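Local coordinates for acetyl-CoA acetyltransferase (Bacillus anthracis, PDB 3SS6), which probably catalyses the reversible, thiolase-type condensation of two acetyl-CoA molecules into acetoacetyl-CoA and free coenzyme A, at residues V8-F20 and G195-K207. Numbering follows the deposited sequence. Where two conformers were deposited one is given.
Sequences VITAAVRSPIGTF and GYFDDQIVPITIK
A single parallel beta bridge between R14 and I201 fastens the loop that follows helix 174-194 to strand 7-19, the middle strand of the mixed sheet. R14 N donates to Q200 O at 2.9 Å, and R14 O receives V202 N at 2.8 Å, so one residue of the strand grips both neighbours of I201. The R14 side chain then runs beside the loop: with CG set between the backbone N and carbonyl carbon (chi1 63°) and the chain extended to NE, NE bonds Q200 OE1 at 2.9 Å. That oxygen lies close to the guanidinium plane, while the amide stands nearly perpendicular to it, 87° apart. I201 CG1 sits over the centre of one guanidinium face, and NH2 reaches above the F197 ring, offset toward its rim, 3.4 Å from F197 CD2; the two planes are steeply inclined in this cation-pi contact. Water 1 donates to Q200 OE1, which is also bonded to S362, and accepts a weak bond from R14 NH2. In this thiolase N-terminal region, the arginine's charge is paired with D218 through NH1, which also bonds S15 O; D218 in turn takes I17 N. Apolar contacts flank the bridge. Before R14 in the strand, V13 CB meets V202 CG2 at 3.7 Å; helix 29-43 packs on the V13 side chain, which has a potassium ion about 4 Å away. After R14, P16 CG rests on I201 CG2 at 3.7 Å, and I204 CG1 approaches S15 CB at 3.8 Å, where the loop leads into strand 204-207.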
loop_
_atom_site.group_PDB
_atom_site.type_symbol
_atom_site.label_atom_id
_atom_site.label_comp_id
_atom_site.label_asym_id
_atom_site.label_seq_id
_atom_site.Cartn_x
_atom_site.Cartn_y
_atom_site.Cartn_z
ATOM N N VAL A 8 29.443 16.730 -33.147
ATOM C CA VAL A 8 29.993 15.414 -33.438
ATOM C C VAL A 8 29.878 14.517 -32.216
ATOM O O VAL A 8 29.687 14.986 -31.094
ATOM C CB VAL A 8 31.465 15.475 -33.934
ATOM C CG1 VAL A 8 31.549 16.299 -35.222
ATOM C CG2 VAL A 8 32.371 16.045 -32.865
ATOM N N ILE A 9 29.976 13.218 -32.457
ATOM C CA ILE A 9 29.770 12.207 -31.433
ATOM C C ILE A 9 31.065 11.426 -31.322
ATOM O O ILE A 9 31.526 10.855 -32.310
ATOM C CB ILE A 9 28.640 11.245 -31.858
ATOM C CG1 ILE A 9 27.300 11.991 -31.901
ATOM C CG2 ILE A 9 28.542 10.055 -30.895
ATOM C CD1 ILE A 9 26.244 11.302 -32.752
ATOM N N THR A 10 31.654 11.392 -30.130
ATOM C CA THR A 10 32.967 10.747 -29.975
ATOM C C THR A 10 32.951 9.376 -29.290
ATOM O O THR A 10 33.966 8.658 -29.301
ATOM C CB THR A 10 33.954 11.672 -29.233
ATOM O OG1 THR A 10 33.450 11.957 -27.924
ATOM C CG2 THR A 10 34.147 12.973 -30.009
ATOM N N ALA A 11 31.817 9.019 -28.694
ATOM C CA ALA A 11 31.646 7.706 -28.080
ATOM C C ALA A 11 30.168 7.389 -28.088
ATOM O O ALA A 11 29.335 8.299 -28.052
ATOM C CB ALA A 11 32.184 7.680 -26.639
ATOM N N ALA A 12 29.849 6.099 -28.152
ATOM C CA ALA A 12 28.461 5.662 -28.170
ATOM C C ALA A 12 28.415 4.257 -27.600
ATOM O O ALA A 12 28.880 3.309 -28.235
ATOM C CB ALA A 12 27.923 5.682 -29.595
ATOM N N VAL A 13 27.880 4.126 -26.391
ATOM C CA VAL A 13 27.898 2.844 -25.692
ATOM C C VAL A 13 26.562 2.566 -25.019
ATOM O O VAL A 13 25.754 3.474 -24.835
ATOM C CB VAL A 13 29.018 2.782 -24.639
ATOM C CG1 VAL A 13 30.385 2.736 -25.322
ATOM C CG2 VAL A 13 28.920 3.958 -23.666
ATOM N N ARG A 14 26.330 1.310 -24.645
ATOM C CA ARG A 14 25.069 0.964 -23.993
ATOM C C ARG A 14 25.252 -0.224 -23.078
ATOM O O ARG A 14 26.183 -0.991 -23.238
ATOM C CB ARG A 14 24.016 0.616 -25.046
ATOM C CG ARG A 14 24.373 -0.628 -25.901
ATOM C CD ARG A 14 23.202 -0.962 -26.838
ATOM N NE ARG A 14 23.345 -2.167 -27.672
ATOM C CZ ARG A 14 22.990 -3.398 -27.292
ATOM N NH1 ARG A 14 22.532 -3.632 -26.057
ATOM N NH2 ARG A 14 23.099 -4.408 -28.151
ATOM N N SER A 15 24.358 -0.379 -22.107
ATOM C CA SER A 15 24.321 -1.635 -21.361
ATOM C C SER A 15 23.751 -2.698 -22.292
ATOM O O SER A 15 23.140 -2.366 -23.316
ATOM C CB SER A 15 23.410 -1.490 -20.135
ATOM O OG SER A 15 22.043 -1.378 -20.526
ATOM N N PRO A 16 23.920 -3.982 -21.941
ATOM C CA PRO A 16 23.058 -4.956 -22.612
ATOM C C PRO A 16 21.627 -4.677 -22.152
ATOM O O PRO A 16 21.424 -4.011 -21.127
ATOM C CB PRO A 16 23.537 -6.319 -22.059
ATOM C CG PRO A 16 24.761 -6.027 -21.213
ATOM C CD PRO A 16 24.635 -4.573 -20.800
ATOM N N ILE A 17 20.650 -5.183 -22.897
ATOM C CA ILE A 17 19.245 -4.953 -22.548
ATOM C C ILE A 17 18.712 -6.157 -21.780
ATOM O O ILE A 17 18.723 -7.285 -22.286
ATOM C CB ILE A 17 18.396 -4.674 -23.801
ATOM C CG1 ILE A 17 18.905 -3.407 -24.506
ATOM C CG2 ILE A 17 16.920 -4.524 -23.421
ATOM C CD1 ILE A 17 18.371 -3.225 -25.917
ATOM N N GLY A 18 18.262 -5.904 -20.554
ATOM C CA GLY A 18 17.686 -6.936 -19.705
ATOM C C GLY A 18 16.206 -7.176 -19.975
ATOM O O GLY A 18 15.492 -6.289 -20.455
ATOM N N THR A 19 15.752 -8.394 -19.687
ATOM C CA THR A 19 14.327 -8.710 -19.781
ATOM C C THR A 19 13.642 -8.376 -18.463
ATOM O O THR A 19 14.288 -8.252 -17.430
ATOM C CB THR A 19 14.079 -10.198 -20.108
ATOM O OG1 THR A 19 14.732 -11.022 -19.135
ATOM C CG2 THR A 19 14.599 -10.533 -21.486
ATOM N N PHE A 20 12.326 -8.217 -18.510
ATOM C CA PHE A 20 11.573 -7.863 -17.312
ATOM C C PHE A 20 11.730 -8.915 -16.232
ATOM O O PHE A 20 11.459 -10.101 -16.453
ATOM C CB PHE A 20 10.098 -7.660 -17.652
ATOM C CG PHE A 20 9.325 -6.953 -16.570
ATOM C CD1 PHE A 20 8.520 -7.662 -15.701
ATOM C CD2 PHE A 20 9.439 -5.578 -16.410
ATOM C CE1 PHE A 20 7.818 -7.002 -14.697
ATOM C CE2 PHE A 20 8.742 -4.917 -15.414
ATOM C CZ PHE A 20 7.937 -5.636 -14.556
ATOM N N GLY A 195 29.434 -11.055 -33.042
ATOM C CA GLY A 195 30.209 -10.114 -32.251
ATOM C C GLY A 195 29.982 -8.657 -32.617
ATOM O O GLY A 195 30.746 -7.786 -32.193
ATOM N N TYR A 196 28.933 -8.383 -33.392
ATOM C CA TYR A 196 28.668 -7.016 -33.850
ATOM C C TYR A 196 28.482 -6.014 -32.700
ATOM O O TYR A 196 28.771 -4.816 -32.854
ATOM C CB TYR A 196 27.419 -6.959 -34.739
ATOM C CG TYR A 196 27.512 -7.675 -36.067
ATOM C CD1 TYR A 196 28.730 -8.144 -36.559
ATOM C CD2 TYR A 196 26.378 -7.858 -36.848
ATOM C CE1 TYR A 196 28.803 -8.791 -37.783
ATOM C CE2 TYR A 196 26.444 -8.506 -38.064
ATOM C CZ TYR A 196 27.655 -8.968 -38.528
ATOM O OH TYR A 196 27.707 -9.613 -39.745
ATOM N N PHE A 197 27.978 -6.490 -31.566
ATOM C CA PHE A 197 27.651 -5.596 -30.452
ATOM C C PHE A 197 28.758 -5.567 -29.395
ATOM O O PHE A 197 28.645 -4.870 -28.393
ATOM C CB PHE A 197 26.354 -6.030 -29.754
ATOM C CG PHE A 197 25.130 -6.025 -30.636
ATOM C CD1 PHE A 197 25.030 -5.175 -31.731
ATOM C CD2 PHE A 197 24.069 -6.873 -30.355
ATOM C CE1 PHE A 197 23.880 -5.178 -32.526
ATOM C CE2 PHE A 197 22.928 -6.877 -31.135
ATOM C CZ PHE A 197 22.829 -6.029 -32.221
ATOM N N ASP A 198 29.813 -6.349 -29.598
ATOM C CA ASP A 198 30.864 -6.463 -28.594
ATOM C C ASP A 198 31.429 -5.110 -28.168
ATOM O O ASP A 198 31.585 -4.840 -26.976
ATOM C CB ASP A 198 32.013 -7.316 -29.147
ATOM C CG ASP A 198 31.690 -8.786 -29.181
ATOM O OD1 ASP A 198 30.555 -9.172 -28.847
ATOM O OD2 ASP A 198 32.587 -9.569 -29.554
ATOM N N ASP A 199 31.744 -4.263 -29.140
ATOM C CA ASP A 199 32.389 -2.975 -28.873
ATOM C C ASP A 199 31.471 -1.999 -28.139
ATOM O O ASP A 199 31.908 -1.248 -27.262
ATOM C CB ASP A 199 32.854 -2.316 -30.176
ATOM C CG ASP A 199 34.015 -3.043 -30.829
ATOM O OD1 ASP A 199 34.836 -3.640 -30.102
ATOM O OD2 ASP A 199 34.106 -3.005 -32.076
ATOM N N GLN A 200 30.197 -1.994 -28.517
ATOM C CA GLN A 200 29.285 -0.989 -27.990
ATOM C C GLN A 200 28.732 -1.307 -26.601
ATOM O O GLN A 200 28.245 -0.410 -25.924
ATOM C CB GLN A 200 28.120 -0.753 -28.954
ATOM C CG GLN A 200 27.076 -1.878 -28.963
ATOM C CD GLN A 200 26.149 -1.797 -30.159
ATOM O OE1 GLN A 200 24.937 -1.622 -30.010
ATOM N NE2 GLN A 200 26.715 -1.930 -31.361
ATOM N N ILE A 201 28.810 -2.567 -26.181
ATOM C CA ILE A 201 28.192 -2.982 -24.918
ATOM C C ILE A 201 29.136 -2.816 -23.737
ATOM O O ILE A 201 30.316 -3.187 -23.809
ATOM C CB ILE A 201 27.662 -4.438 -24.978
ATOM C CG1 ILE A 201 26.368 -4.491 -25.798
ATOM C CG2 ILE A 201 27.391 -4.982 -23.568
ATOM C CD1 ILE A 201 25.844 -5.902 -26.062
ATOM N N VAL A 202 28.607 -2.214 -22.677
ATOM C CA VAL A 202 29.300 -2.052 -21.404
ATOM C C VAL A 202 28.686 -3.037 -20.419
ATOM O O VAL A 202 27.501 -2.947 -20.115
ATOM C CB VAL A 202 29.054 -0.640 -20.851
ATOM C CG1 VAL A 202 29.735 -0.449 -19.509
ATOM C CG2 VAL A 202 29.523 0.419 -21.860
ATOM N N PRO A 203 29.483 -3.989 -19.919
ATOM C CA PRO A 203 28.909 -4.959 -18.980
ATOM C C PRO A 203 28.517 -4.292 -17.670
ATOM O O PRO A 203 29.184 -3.359 -17.212
ATOM C CB PRO A 203 30.052 -5.951 -18.751
ATOM C CG PRO A 203 31.286 -5.205 -19.132
ATOM C CD PRO A 203 30.882 -4.301 -20.253
ATOM N N ILE A 204 27.429 -4.764 -17.076
ATOM C CA ILE A 204 26.954 -4.205 -15.822
ATOM C C ILE A 204 27.206 -5.231 -14.733
ATOM O O ILE A 204 26.872 -6.399 -14.905
ATOM C CB ILE A 204 25.442 -3.942 -15.875
ATOM C CG1 ILE A 204 25.080 -3.074 -17.096
ATOM C CG2 ILE A 204 24.943 -3.329 -14.550
ATOM C CD1 ILE A 204 25.667 -1.668 -17.051
ATOM N N THR A 205 27.797 -4.800 -13.620
ATOM C CA THR A 205 28.005 -5.703 -12.491
ATOM C C THR A 205 26.906 -5.444 -11.482
ATOM O O THR A 205 26.773 -4.329 -10.975
ATOM C CB THR A 205 29.395 -5.519 -11.839
ATOM O OG1 THR A 205 30.426 -5.855 -12.779
ATOM C CG2 THR A 205 29.531 -6.427 -10.612
ATOM N N ILE A 206 26.081 -6.457 -11.233
ATOM C CA ILE A 206 25.003 -6.338 -10.264
ATOM C C ILE A 206 25.438 -6.967 -8.959
ATOM O O ILE A 206 25.768 -8.152 -8.914
ATOM C CB ILE A 206 23.695 -7.025 -10.728
ATOM C CG1 ILE A 206 23.237 -6.473 -12.080
ATOM C CG2 ILE A 206 22.577 -6.816 -9.707
ATOM C CD1 ILE A 206 23.688 -7.279 -13.270
ATOM N N LYS A 207 25.439 -6.173 -7.895
ATOM C CA LYS A 207 25.781 -6.701 -6.589
ATOM C C LYS A 207 24.524 -7.267 -5.953
ATOM O O LYS A 207 23.698 -6.519 -5.418
ATOM C CB LYS A 207 26.406 -5.619 -5.701
ATOM C CG LYS A 207 27.707 -5.043 -6.252
ATOM C CD LYS A 207 28.572 -4.453 -5.147
ATOM C CE LYS A 207 29.779 -3.723 -5.720
ATOM N NZ LYS A 207 30.611 -4.604 -6.590
HETATM O O HOH W 1 22.656 -2.939 -30.842
#